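Long-range contacts in lactate utilization protein C (Deinococcus radiodurans, PDB 2G40), which may function in the utilization of L-lactate and forms a homodimer of the LutC/YkgG family: residues 120-124 with 154-159; 160-166 with 215-221. One frame throughout, in Å; residues are numbered along the deposited sequence. Where two conformers were deposited one is given.

Contact 1 (120-124 with 154-159)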
loop_
_atom_site.group_PDB
_atom_site.type_symbol
_atom_site.label_atom_id
_atom_site.label_comp_id
_atom_site.label_asym_id
_atom_site.label_seq_id
_atom_site.Cartn_x
_atom_site.Cartn_y
_atom_site.Cartn_z
ATOM N N ALA A 120 -18.666 3.745 -3.188
ATOM C CA ALA A 120 -19.834 3.781 -2.305
ATOM C C ALA A 120 -20.200 2.381 -1.821
ATOM O O ALA A 120 -20.512 2.196 -0.655
ATOM C CB ALA A 120 -20.997 4.417 -3.015
ATOM N N GLU A 121 -20.154 1.401 -2.722
ATOM C CA GLU A 121 -20.377 -0.002 -2.346
ATOM C C GLU A 121 -19.327 -0.465 -1.342
ATOM O O GLU A 121 -19.634 -1.155 -0.365
ATOM C CB GLU A 121 -20.393 -0.911 -3.581
ATOM C CG GLU A 121 -21.743 -0.866 -4.319
ATOM C CD GLU A 121 -21.697 -1.311 -5.783
ATOM O OE1 GLU A 121 -20.628 -1.278 -6.433
ATOM O OE2 GLU A 121 -22.774 -1.660 -6.317
ATOM N N LEU A 122 -18.075 -0.107 -1.587
ATOM C CA LEU A 122 -17.006 -0.447 -0.632
ATOM C C LEU A 122 -17.190 0.244 0.712
ATOM O O LEU A 122 -16.939 -0.337 1.765
ATOM C CB LEU A 122 -15.653 -0.060 -1.198
ATOM C CG LEU A 122 -15.280 -0.896 -2.411
ATOM C CD1 LEU A 122 -14.061 -0.320 -3.049
ATOM C CD2 LEU A 122 -15.063 -2.337 -1.979
ATOM N N ASP A 123 -17.616 1.500 0.668
ATOM C CA ASP A 123 -17.812 2.259 1.896
ATOM C C ASP A 123 -18.997 1.714 2.696
ATOM O O ASP A 123 -18.989 1.758 3.926
ATOM C CB ASP A 123 -18.000 3.741 1.574
ATOM C CG ASP A 123 -18.029 4.594 2.806
ATOM O OD1 ASP A 123 -17.070 4.514 3.594
ATOM O OD2 ASP A 123 -19.015 5.332 2.999
ATOM N N ARG A 124 -19.996 1.167 2.005
ATOM C CA ARG A 124 -21.190 0.647 2.669
ATOM C C ARG A 124 -21.034 -0.790 3.188
ATOM O O ARG A 124 -21.806 -1.231 4.037
ATOM C CB ARG A 124 -22.394 0.765 1.738
ATOM C CG ARG A 124 -22.910 2.212 1.657
ATOM C CD ARG A 124 -23.819 2.466 0.445
ATOM N N ALA A 154 -8.061 -1.126 -3.381
ATOM C CA ALA A 154 -9.224 -0.429 -2.852
ATOM C C ALA A 154 -9.968 -1.246 -1.809
ATOM O O ALA A 154 -10.568 -0.673 -0.922
ATOM C CB ALA A 154 -10.183 -0.043 -3.969
ATOM N N LEU A 155 -9.950 -2.571 -1.943
ATOM C CA LEU A 155 -10.764 -3.439 -1.094
ATOM C C LEU A 155 -10.321 -3.424 0.354
ATOM O O LEU A 155 -11.132 -3.651 1.240
ATOM C CB LEU A 155 -10.714 -4.878 -1.591
ATOM C CG LEU A 155 -11.224 -5.200 -2.983
ATOM C CD1 LEU A 155 -11.387 -6.710 -3.108
ATOM C CD2 LEU A 155 -12.516 -4.495 -3.259
ATOM N N SER A 156 -9.043 -3.184 0.595
ATOM C CA SER A 156 -8.521 -3.127 1.961
ATOM C C SER A 156 -8.232 -1.688 2.392
ATOM O O SER A 156 -7.721 -1.448 3.485
ATOM C CB SER A 156 -7.282 -4.022 2.096
ATOM O OG SER A 156 -6.376 -3.843 1.012
ATOM N N LEU A 157 -8.594 -0.722 1.562
ATOM C CA LEU A 157 -8.423 0.665 1.933
ATOM C C LEU A 157 -9.715 1.341 2.316
ATOM O O LEU A 157 -9.747 2.114 3.256
ATOM C CB LEU A 157 -7.793 1.460 0.793
ATOM C CG LEU A 157 -7.623 2.942 1.172
ATOM C CD1 LEU A 157 -6.546 3.092 2.245
ATOM C CD2 LEU A 157 -7.321 3.795 -0.011
ATOM N N ILE A 158 -10.764 1.091 1.543
ATOM C CA ILE A 158 -12.019 1.822 1.688
ATOM C C ILE A 158 -12.952 1.270 2.777
ATOM O O ILE A 158 -13.513 2.043 3.560
ATOM C CB ILE A 158 -12.768 1.906 0.336
ATOM C CG1 ILE A 158 -11.855 2.498 -0.753
ATOM C CG2 ILE A 158 -14.046 2.726 0.482
ATOM C CD1 ILE A 158 -11.311 3.864 -0.431
ATOM N N PRO A 159 -13.154 -0.073 2.827
ATOM C CA PRO A 159 -14.012 -0.544 3.916
ATOM C C PRO A 159 -13.388 -0.270 5.291
ATOM O O PRO A 159 -12.172 -0.168 5.408
ATOM C CB PRO A 159 -14.098 -2.061 3.666
ATOM C CG PRO A 159 -13.755 -2.212 2.221
ATOM C CD PRO A 159 -12.705 -1.186 1.989
HETATM O O HOH W 1 -16.007 2.546 5.002
#
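Ala154 opens the contact by setting its CB against CD1 of Leu122, the residue that helix 119-124 turns inward to the loop leading into strand 161-167. The methyl is small enough to let the leucine come close to the loop backbone, and Ala154 O accepts from Leu157 N and Ile158 N, so the loop turns tightly here. Leu155 follows with a single branch: its CD2 meets Leu122 CD2 at 3.6 Å, the two leucines crossing obliquely, and Ile94 of strand 92-94 touches both. Ile158 uses its CG2 methyl. In the conformer described, with CG1 beside the backbone N (chi1 -54°), CG2 stands anti to that nitrogen and lies 3.6 Å from Leu122 CB, as a beta-branched residue can do close to its own backbone. On the dimer side Ile158 also packs on His119 of the second subunit. Pro159 ends the segment with its compact ring beside the helix backbone, Pro159 CG lying 3.7 Å from Leu122 O, and it turns no N-H toward that oxygen. At the exposed margin water 1 lies 2.6 Å from Asp123 OD1 and 2.9 Å from Ile158 O and bridges them. No direct hydrogen bond joins helix and loop: the contact rests on aliphatic shape around Leu122, with one water joining a charged carboxylate to a backbone carbonyl at its edge.

Contact 2 (160-166 with 215-221)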
loop_
_atom_site.group_PDB
_atom_site.type_symbol
_atom_site.label_atom_id
_atom_site.label_comp_id
_atom_site.label_asym_id
_atom_site.label_seq_id
_atom_site.Cartn_x
_atom_site.Cartn_y
_atom_site.Cartn_z
ATOM N N ASP A 160 -14.215 -0.167 6.317
ATOM C CA ASP A 160 -13.735 0.294 7.620
ATOM C C ASP A 160 -13.268 -0.798 8.563
ATOM O O ASP A 160 -12.724 -0.497 9.619
ATOM C CB ASP A 160 -14.829 1.085 8.282
ATOM C CG ASP A 160 -14.309 2.043 9.335
ATOM O OD1 ASP A 160 -13.257 2.678 9.125
ATOM O OD2 ASP A 160 -14.992 2.177 10.355
ATOM N N PHE A 161 -13.480 -2.056 8.198
ATOM C CA PHE A 161 -13.166 -3.189 9.038
ATOM C C PHE A 161 -12.548 -4.245 8.156
ATOM O O PHE A 161 -13.161 -4.660 7.185
ATOM C CB PHE A 161 -14.436 -3.731 9.692
ATOM C CG PHE A 161 -14.251 -4.978 10.543
ATOM C CD1 PHE A 161 -13.064 -5.271 11.187
ATOM C CD2 PHE A 161 -15.325 -5.836 10.722
ATOM C CE1 PHE A 161 -12.936 -6.416 11.987
ATOM C CE2 PHE A 161 -15.207 -6.970 11.518
ATOM C CZ PHE A 161 -14.030 -7.254 12.147
ATOM N N HIS A 162 -11.293 -4.599 8.457
ATOM C CA HIS A 162 -10.514 -5.570 7.701
ATOM C C HIS A 162 -10.360 -6.782 8.600
ATOM O O HIS A 162 -9.931 -6.665 9.747
ATOM C CB HIS A 162 -9.152 -4.949 7.362
ATOM C CG HIS A 162 -8.247 -5.801 6.521
ATOM N ND1 HIS A 162 -6.934 -5.463 6.292
ATOM C CD2 HIS A 162 -8.458 -6.965 5.860
ATOM C CE1 HIS A 162 -6.371 -6.381 5.525
ATOM N NE2 HIS A 162 -7.272 -7.310 5.256
ATOM N N ILE A 163 -10.790 -7.924 8.091
ATOM C CA ILE A 163 -10.519 -9.223 8.679
ATOM C C ILE A 163 -9.450 -9.887 7.823
ATOM O O ILE A 163 -9.681 -10.196 6.648
ATOM C CB ILE A 163 -11.742 -10.138 8.705
ATOM C CG1 ILE A 163 -12.893 -9.469 9.487
ATOM C CG2 ILE A 163 -11.367 -11.476 9.345
ATOM C CD1 ILE A 163 -14.227 -10.212 9.406
ATOM N N CYS A 164 -8.280 -10.091 8.413
ATOM C CA CYS A 164 -7.140 -10.576 7.670
ATOM C C CYS A 164 -6.699 -11.919 8.227
ATOM O O CYS A 164 -6.336 -12.038 9.410
ATOM C CB CYS A 164 -6.010 -9.561 7.767
ATOM S SG CYS A 164 -4.588 -10.062 6.858
ATOM N N VAL A 165 -6.740 -12.934 7.374
ATOM C CA VAL A 165 -6.406 -14.304 7.785
ATOM C C VAL A 165 -4.948 -14.543 7.439
ATOM O O VAL A 165 -4.552 -14.376 6.301
ATOM C CB VAL A 165 -7.291 -15.355 7.075
ATOM C CG1 VAL A 165 -6.813 -16.763 7.383
ATOM C CG2 VAL A 165 -8.734 -15.186 7.472
ATOM N N VAL A 166 -4.175 -14.931 8.444
ATOM C CA VAL A 166 -2.737 -15.120 8.326
ATOM C C VAL A 166 -2.464 -16.563 8.682
ATOM O O VAL A 166 -2.735 -16.983 9.783
ATOM C CB VAL A 166 -2.007 -14.206 9.315
ATOM C CG1 VAL A 166 -0.487 -14.458 9.242
ATOM C CG2 VAL A 166 -2.362 -12.738 9.065
ATOM N N PRO A 215 -8.964 1.320 7.172
ATOM C CA PRO A 215 -9.857 0.633 8.101
ATOM C C PRO A 215 -9.531 0.991 9.526
ATOM O O PRO A 215 -8.378 0.884 9.940
ATOM C CB PRO A 215 -9.556 -0.850 7.816
ATOM C CG PRO A 215 -9.205 -0.854 6.388
ATOM C CD PRO A 215 -8.381 0.376 6.203
ATOM N N ARG A 216 -10.541 1.401 10.290
ATOM C CA ARG A 216 -10.349 1.770 11.683
ATOM C C ARG A 216 -10.391 0.553 12.593
ATOM O O ARG A 216 -10.027 0.636 13.771
ATOM C CB ARG A 216 -11.387 2.806 12.099
ATOM C CG ARG A 216 -11.108 4.162 11.470
ATOM C CD ARG A 216 -12.175 5.164 11.737
ATOM N NE ARG A 216 -13.484 4.742 11.245
ATOM C CZ ARG A 216 -14.588 5.478 11.328
ATOM N NH1 ARG A 216 -14.557 6.683 11.860
ATOM N NH2 ARG A 216 -15.741 5.004 10.866
ATOM N N ARG A 217 -10.798 -0.578 12.020
ATOM C CA ARG A 217 -10.909 -1.829 12.727
ATOM C C ARG A 217 -10.202 -2.921 11.957
ATOM O O ARG A 217 -10.379 -3.071 10.741
ATOM C CB ARG A 217 -12.372 -2.190 12.934
ATOM C CG ARG A 217 -13.134 -1.154 13.768
ATOM C CD ARG A 217 -14.637 -1.374 13.668
ATOM N NE ARG A 217 -14.966 -2.718 14.142
ATOM C CZ ARG A 217 -15.881 -3.527 13.607
ATOM N NH1 ARG A 217 -16.589 -3.159 12.546
ATOM N NH2 ARG A 217 -16.076 -4.726 14.139
ATOM N N LEU A 218 -9.355 -3.652 12.661
ATOM C CA LEU A 218 -8.660 -4.778 12.076
ATOM C C LEU A 218 -8.787 -5.969 12.989
ATOM O O LEU A 218 -8.566 -5.865 14.212
ATOM C CB LEU A 218 -7.181 -4.455 11.824
ATOM C CG LEU A 218 -6.281 -5.660 11.482
ATOM C CD1 LEU A 218 -6.665 -6.302 10.162
ATOM C CD2 LEU A 218 -4.818 -5.191 11.528
ATOM N N GLN A 219 -9.211 -7.079 12.394
ATOM C CA GLN A 219 -9.208 -8.380 13.061
ATOM C C GLN A 219 -8.197 -9.245 12.349
ATOM O O GLN A 219 -8.321 -9.499 11.165
ATOM C CB GLN A 219 -10.573 -9.042 12.978
ATOM C CG GLN A 219 -10.614 -10.512 13.407
ATOM C CD GLN A 219 -10.652 -10.674 14.905
ATOM O OE1 GLN A 219 -11.584 -10.220 15.549
ATOM N NE2 GLN A 219 -9.642 -11.335 15.469
ATOM N N VAL A 220 -7.217 -9.719 13.091
ATOM C CA VAL A 220 -6.263 -10.677 12.592
ATOM C C VAL A 220 -6.671 -12.049 13.101
ATOM O O VAL A 220 -6.934 -12.249 14.289
ATOM C CB VAL A 220 -4.812 -10.357 13.063
ATOM C CG1 VAL A 220 -3.859 -11.473 12.661
ATOM C CG2 VAL A 220 -4.350 -8.997 12.535
ATOM N N ILE A 221 -6.731 -12.992 12.169
ATOM C CA ILE A 221 -7.031 -14.366 12.468
ATOM C C ILE A 221 -5.847 -15.175 11.992
ATOM O O ILE A 221 -5.615 -15.325 10.800
ATOM C CB ILE A 221 -8.339 -14.860 11.798
ATOM C CG1 ILE A 221 -9.513 -13.981 12.221
ATOM C CG2 ILE A 221 -8.602 -16.351 12.147
ATOM C CD1 ILE A 221 -10.852 -14.437 11.671
HETATM O O HOH W 2 -16.648 -0.353 11.260
#
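Strands 161-166 and 217-221 run parallel, their axes 4.7 Å apart and 12° from aligned, and pair from Phe161 with Arg217 to Val165 with Ile221 as neighbours inside the parallel sheet of a Rossmann-like alpha/beta fold. The ladder bonds are short and nearly straight, as in Cys164 N to Gln219 O at 2.8 Å. Ile163 and Ile221 lie side by side, CG2 to CD1, on the face covered by helix 79-87, where branched aliphatic residues fill the layer between sheet and helix. On the other face Leu218 CD1 approaches both the His162 ring, obliquely, and Cys164 CB; His162 NE2 is bonded to Thr130 OG1. At the strand entrance Asp160 receives Arg216 side-on: NE reaches OD1 on its syn lone pair at 3.0 Å, while NH2 meets OD2 from above the carboxylate plane. Asp160 OD1 also accepts from Arg216 N, at 3.2 Å, and from Gly211 N. An alanine at Asp160 would remove this carboxylate, and the Arg216 guanidinium would probably lose its mate and be freer to swing. Arg217, bent at chi3 (59°), folds its guanidinium flat over one Phe161 face in a cation-pi stack, CZ 3.9 Å from the ring centroid and the planes 27° apart. Ile163 CG1 lies over the opposite face, and Gln219 CB borders the ring's edge, 3.7 Å from Phe161 CE1.

Contact 1 runs straight into contact 2: Pro159 ends the loop of one and Asp160 opens the strand segment of the other, with the two centres about 13 Å apart. Pro215 is where the two meet in space, for its CG lies 3.2 Å from Pro159 O and 3.3 Å from Ser156 O. The centre of contact 2 lies about 6 Å from the centre of the chain, whereas the centre of contact 1 lies about 15 Å from it, beside the second subunit. From contact 1 Leu157 packs on Leu157 of the second subunit, and from contact 2 Pro215 touches Arg153 of that subunit. Together the two contacts connect the central sheet to the homodimer interface.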